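Local coordinates for mannan endo-1,4-beta-mannosidase (Mytilus edulis, PDB 2C0H), which hydrolyses the beta-1,4-mannosidic linkages in the backbones of mannans, cutting mannohexaose, mannopentaose and mannotetraose but leaving mannobiose and mannotriose intact, at residues T10-N15 and G316-W321; N79-G84 and L134-D139; S119-L124 and H194-Q199; F295-G300 and Q333-Q338. The protein carries 3 engineered substitutions. All coordinates share one frame; numbering follows the deposited sequence.

Overall arrangement
The four contacts are spread round one TIM barrel. Interaction 1, with 300 residues between its segments, joins the N-terminal hairpin to the start of the last barrel strand, 319-322; interactions 2 and 3 are nested within the loop it closes and lie on the opposite side of the chain's centre, their own centres about 33 and 31 Å from its centre. Those two neighbour each other, centres about 16 Å apart, on the consecutive helices 131-149 and 121-129, and their segments alternate along the chain. Interaction 4 alternates likewise with interaction 1 and meets it where Phe295 packs on Ala320 and Trp321. Interactions 2 to 4 join helices and loops around the barrel.

Interaction 1 (T10-N15 and G316-W321); sequences TNLNYN and GYSGAW
Ser318 turns its side chain into the N-terminal strand 11-14, and its two side-chain atoms do different work. CB meets the leucine: Leu12 CD1 lies 3.9 Å from Ser318 CB, with Leu12 CG almost as near. One atom further out, OG leaves the apolar patch. With OG anti to the carbonyl carbon (chi1 -70°), the hydroxyl sits beside its own backbone N and reaches the level of the Thr10 carbonyl, Thr10 O being 3.3 Å from Ser318 OG.

Two waters engage that hydroxyl. Ser318 OG donates to the first across 2.8 Å, and this water in turn donates to Thr10 O and Gly316 O, so three protein oxygens share it. The second water donates to Ser318 OG at 2.9 Å and accepts from Leu12 N.

Strand 11-14 is the middle strand of an N-terminal antiparallel arrangement, bonded to 5-8 and 17-25, while 319-322 is the last strand of the TIM barrel and runs parallel to 17-25. Both segments are therefore neighbours of strand 17-25, Leu12 bonding to Ile19 and Ser318 to Leu21, without backbone pairing to each other; water bridges them instead. The isobutyl group of Leu12 also touches Leu21 and Val7. Near the partly exposed Thr10, another water donates to Gly316 O from 2.9 Å and lies 3.3 Å from Thr10 OG1.

Interaction 2 (N79-G84 and L134-D139); sequences NGYVTG and LQSYID
One hydrogen bond joins the segments: Val82 N donates to Ser136 OG over 3.0 Å, and at 171° it is nearly straight. Ser136 OG takes the position between backbone N and carbonyl carbon (chi1 69°), from which it also bonds to Lys133 O one turn back in the helix, so the hydroxyl links a helix carbonyl to the amide of the passing chain.

Van der Waals contacts surround this bond. Ser136 CB rests 3.6 Å from Val82 O, and Tyr81 CD1 comes to 3.8 Å from Ser136 OG, obliquely to the ring. Val82 packs against the helix backbone at Tyr137, its CB 3.8 Å from Tyr137 CA. Val82 CG2 lies alongside Tyr137 CB at 3.9 Å and reaches the edge of the phenol ring. An alanine in place of Ser136 would probably leave the buried Val82 N-H without its acceptor and Lys133 O without the hydroxyl.

Beyond the contact, Tyr137 OH bonds to His67 NE2 and its ring meets Trp112 edge-to-face. The arrangement is that of a small, weakly bonded two-stranded hairpin, 75-76 with 82-84, in the connection after barrel strand 61-68, laid against helix 131-149 on the outside of the TIM barrel.

Interaction 3 (S119-L124 and H194-Q199); sequences STHYRL and HLYSAQ
His121 and Tyr196 approach from opposite directions and meet at their polar ends, where His121 NE2 and Tyr196 OH share a hydrogen bond of 2.9 Å. Either atom could be the donor, and the angle of 143° shows a distinctly bent bond. Each partner lies at the edge of the other's ring, close to its plane. The imidazole gets there because CG is anti to the backbone N (chi1 -174°), sending the ring out from the first turn of helix 121-129.

This buried part is closely held. Tyr196 OH also bonds to Asn125 ND2, one turn along the same helix, and the phenol ring lies against Met128, Val129 and Ile201; Leu195 CB sits 3.6 Å above the ring plane, over its centre. The other imidazole nitrogen, His121 ND1, is bonded to Glu69 OE1.

Only the far end of the partly exposed Leu195 is loosely engaged, its CD1 coming within 3.8 Å of His121 NE2, obliquely to the ring. Tyr196 stands just ahead of helix 198-215, whose N-cap is Ser197, so the bond joins the starts of two helices by the loops after the barrel strands, with the Tyr196 side chain about 11 Å from that of Glu163, probably the proton donor.

Both imidazole nitrogens are engaged, which fixes the ring's rotation, and Tyr196 OH is held by His121 and Asn125 together.

Interaction 4 (F295-G300 and Q333-Q338); sequences FNQEHG and QLRGMQ. Unlike the reference sequence in segment 333-338: Met337 (reference Ile).
Gln297 meets Arg335 between helix 330-339 and the loop that directly follows Glu294, probably the nucleophile. Earlier in this loop, Phe295 packs edge-to-face with Phe309. Asn296 shapes the turn: its OD1 accepts from His299 ND1 at 2.9 Å, in the carbonyl plane on a lone pair, while Asn296 ND2 bonds to Trp323 O.

With CG of Gln297 anti to the backbone N (chi1 -177°) and the chain extended beyond, its amide reaches the arginine, and Arg335 NH2 donates to Gln297 OE1 over 3.1 Å, bent at 146°. The oxygen arrives at the guanidinium edge, and the two flat groups are turned 58° apart. Gln297 OE1 is gripped a second time by Ser305 OG. A leucine in its place would probably leave Arg335 NH2 and Ser305 OG without this shared acceptor.

Glu298 adds a second tie to the start of the helix, its OE2 bonding to Asn332 ND2. Arg335 itself bonds to Asn332 OD1 through NH1 and forms a salt bridge with Glu306 through NE. A neutral amide thus joins the acceptors round the arginine, with Glu306 supplying a negative charge that is likely to offset the guanidinium at this partly exposed site.

Interaction 1 (T10-N15 and G316-W321)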
loop_
_atom_site.group_PDB
_atom_site.type_symbol
_atom_site.label_atom_id
_atom_site.label_comp_id
_atom_site.label_asym_id
_atom_site.label_seq_id
_atom_site.Cartn_x
_atom_site.Cartn_y
_atom_site.Cartn_z
ATOM N N THR A 10 -4.023 -14.010 -10.716
ATOM C CA THR A 10 -3.280 -12.744 -10.835
ATOM C C THR A 10 -4.149 -11.563 -11.303
ATOM O O THR A 10 -3.611 -10.522 -11.676
ATOM C CB THR A 10 -2.054 -12.896 -11.755
ATOM O OG1 THR A 10 -2.479 -13.286 -13.066
ATOM C CG2 THR A 10 -1.092 -13.954 -11.206
ATOM N N ASN A 11 -5.472 -11.738 -11.234
ATOM C CA ASN A 11 -6.468 -10.703 -11.558
ATOM C C ASN A 11 -7.236 -10.208 -10.317
ATOM O O ASN A 11 -7.480 -10.984 -9.387
ATOM C CB ASN A 11 -7.526 -11.265 -12.517
ATOM C CG ASN A 11 -7.077 -11.311 -13.976
ATOM O OD1 ASN A 11 -6.013 -10.815 -14.347
ATOM N ND2 ASN A 11 -7.919 -11.912 -14.818
ATOM N N LEU A 12 -7.652 -8.940 -10.333
ATOM C CA LEU A 12 -8.605 -8.379 -9.365
ATOM C C LEU A 12 -10.017 -8.344 -9.969
ATOM O O LEU A 12 -10.190 -8.038 -11.153
ATOM C CB LEU A 12 -8.208 -6.954 -8.944
ATOM C CG LEU A 12 -6.962 -6.801 -8.072
ATOM C CD1 LEU A 12 -6.595 -5.335 -7.904
ATOM C CD2 LEU A 12 -7.149 -7.425 -6.711
ATOM N N ASN A 13 -11.024 -8.677 -9.166
ATOM C CA ASN A 13 -12.416 -8.654 -9.595
ATOM C C ASN A 13 -13.282 -7.789 -8.654
ATOM O O ASN A 13 -12.944 -7.634 -7.471
ATOM C CB ASN A 13 -12.992 -10.090 -9.629
ATOM C CG ASN A 13 -12.220 -11.031 -10.541
ATOM O OD1 ASN A 13 -11.876 -12.149 -10.149
ATOM N ND2 ASN A 13 -11.921 -10.589 -11.755
ATOM N N TYR A 14 -14.373 -7.233 -9.181
ATOM C CA TYR A 14 -15.418 -6.560 -8.388
ATOM C C TYR A 14 -16.808 -7.099 -8.767
ATOM O O TYR A 14 -17.177 -7.092 -9.928
ATOM C CB TYR A 14 -15.369 -5.017 -8.506
ATOM C CG TYR A 14 -16.151 -4.304 -7.406
ATOM C CD1 TYR A 14 -15.512 -3.854 -6.254
ATOM C CD2 TYR A 14 -17.526 -4.105 -7.510
ATOM C CE1 TYR A 14 -16.209 -3.222 -5.237
ATOM C CE2 TYR A 14 -18.242 -3.473 -6.477
ATOM C CZ TYR A 14 -17.562 -3.035 -5.349
ATOM O OH TYR A 14 -18.238 -2.412 -4.314
ATOM N N ASN A 15 -17.567 -7.591 -7.781
ATOM C CA ASN A 15 -18.833 -8.292 -8.045
ATOM C C ASN A 15 -18.667 -9.366 -9.144
ATOM O O ASN A 15 -19.565 -9.578 -9.970
ATOM C CB ASN A 15 -19.957 -7.304 -8.392
ATOM C CG ASN A 15 -21.356 -7.936 -8.284
ATOM O OD1 ASN A 15 -21.613 -8.760 -7.398
ATOM N ND2 ASN A 15 -22.260 -7.541 -9.178
ATOM N N GLY A 316 -0.343 -6.658 -17.999
ATOM C CA GLY A 316 -0.667 -7.717 -17.039
ATOM C C GLY A 316 -0.724 -7.268 -15.605
ATOM O O GLY A 316 -0.902 -8.099 -14.703
ATOM N N TYR A 317 -0.525 -5.979 -15.360
ATOM C CA TYR A 317 -0.658 -5.437 -14.007
ATOM C C TYR A 317 -2.139 -5.164 -13.644
ATOM O O TYR A 317 -3.016 -5.161 -14.511
ATOM C CB TYR A 317 0.242 -4.201 -13.832
ATOM C CG TYR A 317 1.692 -4.495 -14.171
ATOM C CD1 TYR A 317 2.560 -5.056 -13.226
ATOM C CD2 TYR A 317 2.209 -4.268 -15.456
ATOM C CE1 TYR A 317 3.871 -5.347 -13.535
ATOM C CE2 TYR A 317 3.528 -4.544 -15.768
ATOM C CZ TYR A 317 4.374 -5.085 -14.811
ATOM O OH TYR A 317 5.695 -5.392 -15.121
ATOM N N SER A 318 -2.434 -4.995 -12.352
ATOM C CA SER A 318 -3.830 -4.881 -11.900
ATOM C C SER A 318 -4.214 -3.506 -11.349
ATOM O O SER A 318 -5.364 -3.251 -10.965
ATOM C CB SER A 318 -4.159 -5.960 -10.865
ATOM O OG SER A 318 -4.207 -7.247 -11.464
ATOM N N GLY A 319 -3.261 -2.581 -11.362
ATOM C CA GLY A 319 -3.548 -1.239 -10.933
ATOM C C GLY A 319 -2.366 -0.325 -11.148
ATOM O O GLY A 319 -1.245 -0.782 -11.394
ATOM N N ALA A 320 -2.663 0.973 -11.079
ATOM C CA ALA A 320 -1.648 2.010 -11.211
ATOM C C ALA A 320 -2.101 3.248 -10.424
ATOM O O ALA A 320 -3.174 3.790 -10.669
ATOM C CB ALA A 320 -1.443 2.325 -12.676
ATOM N N TRP A 321 -1.305 3.633 -9.428
ATOM C CA TRP A 321 -1.551 4.809 -8.609
ATOM C C TRP A 321 -0.381 5.789 -8.725
ATOM O O TRP A 321 0.738 5.451 -8.417
ATOM C CB TRP A 321 -1.709 4.430 -7.144
ATOM C CG TRP A 321 -2.858 3.519 -6.860
ATOM C CD1 TRP A 321 -4.076 3.513 -7.473
ATOM C CD2 TRP A 321 -2.912 2.519 -5.839
ATOM N NE1 TRP A 321 -4.893 2.554 -6.892
ATOM C CE2 TRP A 321 -4.193 1.928 -5.896
ATOM C CE3 TRP A 321 -2.004 2.070 -4.884
ATOM C CZ2 TRP A 321 -4.584 0.900 -5.029
ATOM C CZ3 TRP A 321 -2.403 1.038 -4.023
ATOM C CH2 TRP A 321 -3.665 0.469 -4.119
HETATM O O HOH W 1 -1.628 -8.294 -11.941
HETATM O O HOH W 2 -1.897 -10.746 -15.071
HETATM O O HOH W 3 -6.911 -7.163 -12.501
#

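Interaction 2 (N79-G84 and L134-D139)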
loop_
_atom_site.group_PDB
_atom_site.type_symbol
_atom_site.label_atom_id
_atom_site.label_comp_id
_atom_site.label_asym_id
_atom_site.label_seq_id
_atom_site.Cartn_x
_atom_site.Cartn_y
_atom_site.Cartn_z
ATOM N N ASN A 79 5.493 3.249 27.809
ATOM C CA ASN A 79 6.447 2.201 27.450
ATOM C C ASN A 79 6.365 1.751 26.011
ATOM O O ASN A 79 7.094 0.857 25.607
ATOM C CB ASN A 79 6.253 0.979 28.350
ATOM C CG ASN A 79 6.549 1.274 29.787
ATOM O OD1 ASN A 79 7.520 1.963 30.103
ATOM N ND2 ASN A 79 5.733 0.724 30.681
ATOM N N GLY A 80 5.483 2.364 25.239
ATOM C CA GLY A 80 5.367 2.040 23.816
ATOM C C GLY A 80 4.316 0.991 23.489
ATOM O O GLY A 80 4.225 0.560 22.356
ATOM N N TYR A 81 3.531 0.557 24.467
ATOM C CA TYR A 81 2.388 -0.303 24.167
ATOM C C TYR A 81 1.189 0.533 23.681
ATOM O O TYR A 81 1.030 1.683 24.067
ATOM C CB TYR A 81 2.017 -1.109 25.407
ATOM C CG TYR A 81 2.983 -2.224 25.764
ATOM C CD1 TYR A 81 2.669 -3.550 25.482
ATOM C CD2 TYR A 81 4.191 -1.973 26.402
ATOM C CE1 TYR A 81 3.524 -4.575 25.799
ATOM C CE2 TYR A 81 5.050 -3.010 26.728
ATOM C CZ TYR A 81 4.703 -4.306 26.439
ATOM O OH TYR A 81 5.541 -5.352 26.737
ATOM N N VAL A 82 0.320 -0.046 22.859
ATOM C CA VAL A 82 -0.860 0.643 22.350
ATOM C C VAL A 82 -2.037 0.349 23.287
ATOM O O VAL A 82 -2.283 -0.822 23.605
ATOM C CB VAL A 82 -1.172 0.198 20.887
ATOM C CG1 VAL A 82 -2.506 0.725 20.420
ATOM C CG2 VAL A 82 -0.034 0.631 19.961
ATOM N N THR A 83 -2.722 1.394 23.735
ATOM C CA THR A 83 -3.845 1.265 24.675
ATOM C C THR A 83 -5.245 1.343 24.053
ATOM O O THR A 83 -6.229 0.884 24.642
ATOM C CB THR A 83 -3.736 2.316 25.794
ATOM O OG1 THR A 83 -3.745 3.628 25.218
ATOM C CG2 THR A 83 -2.455 2.119 26.591
ATOM N N GLY A 84 -5.356 1.935 22.871
ATOM C CA GLY A 84 -6.638 2.082 22.224
ATOM C C GLY A 84 -6.547 3.095 21.116
ATOM O O GLY A 84 -5.453 3.401 20.643
ATOM N N LEU A 134 3.744 -5.261 19.497
ATOM C CA LEU A 134 2.988 -5.505 18.265
ATOM C C LEU A 134 1.597 -6.088 18.571
ATOM O O LEU A 134 0.586 -5.651 18.030
ATOM C CB LEU A 134 3.737 -6.437 17.326
ATOM C CG LEU A 134 3.139 -6.701 15.952
ATOM C CD1 LEU A 134 2.810 -5.393 15.216
ATOM C CD2 LEU A 134 4.097 -7.564 15.161
ATOM N N GLN A 135 1.536 -7.060 19.474
ATOM C CA GLN A 135 0.247 -7.638 19.829
ATOM C C GLN A 135 -0.738 -6.623 20.439
ATOM O O GLN A 135 -1.942 -6.698 20.194
ATOM C CB GLN A 135 0.442 -8.832 20.766
ATOM C CG GLN A 135 -0.806 -9.681 20.929
ATOM C CD GLN A 135 -1.203 -10.383 19.646
ATOM O OE1 GLN A 135 -0.383 -11.049 19.013
ATOM N NE2 GLN A 135 -2.462 -10.226 19.252
ATOM N N SER A 136 -0.234 -5.653 21.215
ATOM C CA SER A 136 -1.097 -4.616 21.786
ATOM C C SER A 136 -1.732 -3.744 20.696
ATOM O O SER A 136 -2.886 -3.359 20.795
ATOM C CB SER A 136 -0.380 -3.760 22.833
ATOM O OG SER A 136 0.626 -2.929 22.281
ATOM N N TYR A 137 -0.968 -3.451 19.649
ATOM C CA TYR A 137 -1.514 -2.718 18.517
ATOM C C TYR A 137 -2.628 -3.496 17.824
ATOM O O TYR A 137 -3.674 -2.944 17.475
ATOM C CB TYR A 137 -0.415 -2.325 17.504
ATOM C CG TYR A 137 -1.009 -1.715 16.251
ATOM C CD1 TYR A 137 -1.644 -0.479 16.304
ATOM C CD2 TYR A 137 -0.994 -2.402 15.035
ATOM C CE1 TYR A 137 -2.262 0.064 15.172
ATOM C CE2 TYR A 137 -1.580 -1.849 13.903
ATOM C CZ TYR A 137 -2.211 -0.631 13.980
ATOM O OH TYR A 137 -2.833 -0.096 12.863
ATOM N N ILE A 138 -2.382 -4.781 17.630
ATOM C CA ILE A 138 -3.333 -5.659 16.976
ATOM C C ILE A 138 -4.643 -5.734 17.770
ATOM O O ILE A 138 -5.722 -5.572 17.222
ATOM C CB ILE A 138 -2.689 -7.059 16.746
ATOM C CG1 ILE A 138 -1.640 -6.988 15.613
ATOM C CG2 ILE A 138 -3.746 -8.124 16.459
ATOM C CD1 ILE A 138 -0.734 -8.198 15.515
ATOM N N ASP A 139 -4.537 -5.931 19.076
ATOM C CA ASP A 139 -5.705 -6.138 19.922
ATOM C C ASP A 139 -6.506 -4.871 20.186
ATOM O O ASP A 139 -7.727 -4.901 20.207
ATOM C CB ASP A 139 -5.263 -6.740 21.261
ATOM C CG ASP A 139 -4.799 -8.185 21.149
ATOM O OD1 ASP A 139 -4.967 -8.822 20.090
ATOM O OD2 ASP A 139 -4.240 -8.699 22.144
#

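Interaction 3 (S119-L124 and H194-Q199)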
loop_
_atom_site.group_PDB
_atom_site.type_symbol
_atom_site.label_atom_id
_atom_site.label_comp_id
_atom_site.label_asym_id
_atom_site.label_seq_id
_atom_site.Cartn_x
_atom_site.Cartn_y
_atom_site.Cartn_z
ATOM N N SER A 119 10.986 12.043 14.629
ATOM C CA SER A 119 11.101 12.119 16.093
ATOM C C SER A 119 10.218 11.174 16.899
ATOM O O SER A 119 10.511 10.929 18.078
ATOM C CB SER A 119 10.866 13.555 16.582
ATOM O OG SER A 119 9.540 13.976 16.348
ATOM N N THR A 120 9.158 10.639 16.299
ATOM C CA THR A 120 8.354 9.643 17.012
ATOM C C THR A 120 8.644 8.224 16.520
ATOM O O THR A 120 7.867 7.309 16.791
ATOM C CB THR A 120 6.835 9.940 16.941
ATOM O OG1 THR A 120 6.339 9.705 15.612
ATOM C CG2 THR A 120 6.548 11.373 17.335
ATOM N N HIS A 121 9.762 8.025 15.824
ATOM C CA HIS A 121 10.089 6.694 15.284
ATOM C C HIS A 121 10.132 5.618 16.352
ATOM O O HIS A 121 9.817 4.464 16.065
ATOM C CB HIS A 121 11.406 6.642 14.508
ATOM C CG HIS A 121 11.638 5.314 13.859
ATOM N ND1 HIS A 121 10.895 4.888 12.782
ATOM C CD2 HIS A 121 12.457 4.285 14.183
ATOM C CE1 HIS A 121 11.270 3.666 12.446
ATOM N NE2 HIS A 121 12.214 3.276 13.283
ATOM N N TYR A 122 10.546 5.974 17.559
ATOM C CA TYR A 122 10.577 5.006 18.651
ATOM C C TYR A 122 9.241 4.283 18.852
ATOM O O TYR A 122 9.237 3.124 19.295
ATOM C CB TYR A 122 11.003 5.666 19.964
ATOM C CG TYR A 122 10.025 6.682 20.527
ATOM C CD1 TYR A 122 9.066 6.319 21.475
ATOM C CD2 TYR A 122 10.073 8.018 20.140
ATOM C CE1 TYR A 122 8.171 7.243 21.989
ATOM C CE2 TYR A 122 9.177 8.951 20.654
ATOM C CZ TYR A 122 8.223 8.559 21.582
ATOM O OH TYR A 122 7.333 9.474 22.098
ATOM N N ARG A 123 8.123 4.949 18.553
ATOM C CA ARG A 123 6.789 4.325 18.710
ATOM C C ARG A 123 6.658 3.154 17.738
ATOM O O ARG A 123 6.310 2.031 18.128
ATOM C CB ARG A 123 5.647 5.342 18.527
ATOM C CG ARG A 123 5.552 6.378 19.657
ATOM C CD ARG A 123 4.534 7.486 19.378
ATOM N NE ARG A 123 4.657 8.540 20.387
ATOM C CZ ARG A 123 4.116 9.753 20.323
ATOM N NH1 ARG A 123 3.376 10.139 19.291
ATOM N NH2 ARG A 123 4.326 10.602 21.317
ATOM N N LEU A 124 6.927 3.394 16.463
ATOM C CA LEU A 124 6.905 2.322 15.476
ATOM C C LEU A 124 7.985 1.268 15.745
ATOM O O LEU A 124 7.752 0.071 15.597
ATOM C CB LEU A 124 7.050 2.914 14.058
ATOM C CG LEU A 124 7.167 1.942 12.891
ATOM C CD1 LEU A 124 5.992 0.999 12.782
ATOM C CD2 LEU A 124 7.294 2.741 11.599
ATOM N N HIS A 194 20.064 1.223 8.909
ATOM C CA HIS A 194 20.195 -0.234 8.822
ATOM C C HIS A 194 19.637 -0.814 10.126
ATOM O O HIS A 194 20.403 -1.254 10.998
ATOM C CB HIS A 194 21.659 -0.647 8.619
ATOM C CG HIS A 194 22.227 -0.252 7.286
ATOM N ND1 HIS A 194 23.445 -0.704 6.824
ATOM C CD2 HIS A 194 21.725 0.538 6.305
ATOM C CE1 HIS A 194 23.680 -0.190 5.626
ATOM N NE2 HIS A 194 22.651 0.567 5.290
ATOM N N LEU A 195 18.309 -0.823 10.249
ATOM C CA LEU A 195 17.640 -1.056 11.542
ATOM C C LEU A 195 17.122 -2.469 11.750
ATOM O O LEU A 195 17.287 -3.022 12.835
ATOM C CB LEU A 195 16.473 -0.093 11.739
ATOM C CG LEU A 195 16.770 1.395 11.535
ATOM C CD1 LEU A 195 15.527 2.212 11.849
ATOM C CD2 LEU A 195 17.939 1.813 12.379
ATOM N N TYR A 196 16.482 -3.031 10.730
ATOM C CA TYR A 196 15.698 -4.264 10.878
ATOM C C TYR A 196 16.157 -5.349 9.923
ATOM O O TYR A 196 16.497 -5.083 8.775
ATOM C CB TYR A 196 14.201 -3.983 10.667
ATOM C CG TYR A 196 13.712 -2.814 11.492
ATOM C CD1 TYR A 196 13.857 -2.807 12.879
ATOM C CD2 TYR A 196 13.150 -1.701 10.902
ATOM C CE1 TYR A 196 13.441 -1.732 13.647
ATOM C CE2 TYR A 196 12.740 -0.621 11.657
ATOM C CZ TYR A 196 12.882 -0.638 13.037
ATOM O OH TYR A 196 12.478 0.439 13.789
ATOM N N SER A 197 16.179 -6.590 10.400
ATOM C CA SER A 197 16.483 -7.704 9.525
ATOM C C SER A 197 15.296 -8.015 8.616
ATOM O O SER A 197 14.170 -7.626 8.904
ATOM C CB SER A 197 16.825 -8.945 10.341
ATOM O OG SER A 197 15.723 -9.370 11.111
ATOM N N ALA A 198 15.558 -8.728 7.528
ATOM C CA ALA A 198 14.485 -9.201 6.657
ATOM C C ALA A 198 13.451 -10.009 7.434
ATOM O O ALA A 198 12.256 -9.855 7.213
ATOM C CB ALA A 198 15.042 -10.028 5.510
ATOM N N GLN A 199 13.907 -10.852 8.360
ATOM C CA GLN A 199 12.973 -11.625 9.180
ATOM C C GLN A 199 12.068 -10.750 10.086
ATOM O O GLN A 199 10.885 -11.050 10.278
ATOM C CB GLN A 199 13.722 -12.676 9.997
ATOM C CG GLN A 199 12.785 -13.596 10.801
ATOM C CD GLN A 199 12.505 -13.109 12.219
ATOM O OE1 GLN A 199 13.347 -12.464 12.853
ATOM N NE2 GLN A 199 11.323 -13.450 12.740
#

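Interaction 4 (F295-G300 and Q333-Q338)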
loop_
_atom_site.group_PDB
_atom_site.type_symbol
_atom_site.label_atom_id
_atom_site.label_comp_id
_atom_site.label_asym_id
_atom_site.label_seq_id
_atom_site.Cartn_x
_atom_site.Cartn_y
_atom_site.Cartn_z
ATOM N N PHE A 295 4.325 6.065 -9.013
ATOM C CA PHE A 295 5.140 6.429 -10.176
ATOM C C PHE A 295 4.686 7.818 -10.575
ATOM O O PHE A 295 3.615 8.267 -10.159
ATOM C CB PHE A 295 4.923 5.464 -11.349
ATOM C CG PHE A 295 3.534 5.479 -11.910
ATOM C CD1 PHE A 295 3.201 6.237 -13.046
ATOM C CD2 PHE A 295 2.524 4.730 -11.309
ATOM C CE1 PHE A 295 1.932 6.239 -13.544
ATOM C CE2 PHE A 295 1.238 4.739 -11.808
ATOM C CZ PHE A 295 0.927 5.486 -12.930
ATOM N N ASN A 296 5.469 8.480 -11.431
ATOM C CA ASN A 296 4.980 9.694 -12.099
ATOM C C ASN A 296 5.821 10.009 -13.335
ATOM O O ASN A 296 6.899 9.468 -13.542
ATOM C CB ASN A 296 4.897 10.910 -11.151
ATOM C CG ASN A 296 6.193 11.209 -10.429
ATOM O OD1 ASN A 296 7.270 11.306 -11.027
ATOM N ND2 ASN A 296 6.102 11.370 -9.108
ATOM N N GLN A 297 5.260 10.862 -14.176
ATOM C CA GLN A 297 5.890 11.251 -15.438
ATOM C C GLN A 297 7.204 11.995 -15.199
ATOM O O GLN A 297 8.150 11.874 -15.976
ATOM C CB GLN A 297 4.902 12.118 -16.190
ATOM C CG GLN A 297 5.311 12.576 -17.539
ATOM C CD GLN A 297 4.275 13.499 -18.124
ATOM O OE1 GLN A 297 3.070 13.191 -18.164
ATOM N NE2 GLN A 297 4.727 14.665 -18.552
ATOM N N GLU A 298 7.274 12.743 -14.112
ATOM C CA GLU A 298 8.485 13.484 -13.786
ATOM C C GLU A 298 9.701 12.567 -13.572
ATOM O O GLU A 298 10.847 12.969 -13.800
ATOM C CB GLU A 298 8.224 14.389 -12.575
ATOM C CG GLU A 298 7.283 15.591 -12.857
ATOM C CD GLU A 298 5.776 15.269 -12.952
ATOM O OE1 GLU A 298 5.354 14.109 -12.754
ATOM O OE2 GLU A 298 4.974 16.201 -13.216
ATOM N N HIS A 299 9.443 11.328 -13.157
ATOM C CA HIS A 299 10.466 10.302 -12.975
ATOM C C HIS A 299 10.162 9.074 -13.831
ATOM O O HIS A 299 10.384 7.932 -13.412
ATOM C CB HIS A 299 10.553 9.943 -11.485
ATOM C CG HIS A 299 10.900 11.114 -10.623
ATOM N ND1 HIS A 299 9.946 11.917 -10.041
ATOM C CD2 HIS A 299 12.098 11.638 -10.273
ATOM C CE1 HIS A 299 10.539 12.886 -9.364
ATOM N NE2 HIS A 299 11.845 12.740 -9.491
ATOM N N GLY A 300 9.697 9.317 -15.055
ATOM C CA GLY A 300 9.254 8.261 -15.964
ATOM C C GLY A 300 10.093 7.995 -17.201
ATOM O O GLY A 300 9.605 7.385 -18.154
ATOM N N GLN A 333 -1.305 13.799 -13.741
ATOM C CA GLN A 333 -1.860 12.581 -13.168
ATOM C C GLN A 333 -3.283 12.328 -13.624
ATOM O O GLN A 333 -3.642 11.190 -14.001
ATOM C CB GLN A 333 -1.780 12.647 -11.637
ATOM C CG GLN A 333 -0.354 12.685 -11.073
ATOM C CD GLN A 333 -0.332 12.987 -9.592
ATOM O OE1 GLN A 333 -0.765 12.165 -8.775
ATOM N NE2 GLN A 333 0.181 14.157 -9.221
ATOM N N LEU A 334 -4.111 13.374 -13.593
ATOM C CA LEU A 334 -5.497 13.304 -14.058
ATOM C C LEU A 334 -5.577 12.974 -15.559
ATOM O O LEU A 334 -6.428 12.215 -15.984
ATOM C CB LEU A 334 -6.224 14.614 -13.762
ATOM C CG LEU A 334 -6.471 14.961 -12.291
ATOM C CD1 LEU A 334 -7.086 16.353 -12.157
ATOM C CD2 LEU A 334 -7.343 13.919 -11.613
ATOM N N ARG A 335 -4.676 13.529 -16.361
ATOM C CA ARG A 335 -4.653 13.217 -17.793
ATOM C C ARG A 335 -4.327 11.728 -18.014
ATOM O O ARG A 335 -4.878 11.087 -18.898
ATOM C CB ARG A 335 -3.629 14.112 -18.507
ATOM C CG ARG A 335 -3.889 14.361 -19.986
ATOM C CD ARG A 335 -2.776 15.219 -20.575
ATOM N NE ARG A 335 -1.528 14.462 -20.608
ATOM C CZ ARG A 335 -0.438 14.710 -19.885
ATOM N NH1 ARG A 335 -0.343 15.791 -19.125
ATOM N NH2 ARG A 335 0.609 13.899 -19.995
ATOM N N GLY A 336 -3.446 11.169 -17.191
ATOM C CA GLY A 336 -3.136 9.748 -17.258
ATOM C C GLY A 336 -4.343 8.895 -16.935
ATOM O O GLY A 336 -4.660 7.965 -17.683
ATOM N N MET A 337 -5.019 9.189 -15.821
ATOM C CA MET A 337 -6.239 8.462 -15.412
ATOM C C MET A 337 -7.300 8.498 -16.495
ATOM O O MET A 337 -7.946 7.506 -16.795
ATOM C CB MET A 337 -6.878 9.080 -14.168
ATOM C CG MET A 337 -6.209 8.823 -12.898
ATOM S SD MET A 337 -7.074 9.776 -11.628
ATOM C CE MET A 337 -5.606 10.392 -10.808
ATOM N N GLN A 338 -7.490 9.677 -17.066
ATOM C CA GLN A 338 -8.508 9.903 -18.076
ATOM C C GLN A 338 -8.334 9.005 -19.300
ATOM O O GLN A 338 -9.331 8.650 -19.965
ATOM C CB GLN A 338 -8.435 11.376 -18.463
ATOM C CG GLN A 338 -9.563 11.894 -19.286
ATOM C CD GLN A 338 -9.369 13.369 -19.560
ATOM O OE1 GLN A 338 -10.266 14.181 -19.325
ATOM N NE2 GLN A 338 -8.176 13.727 -20.022
#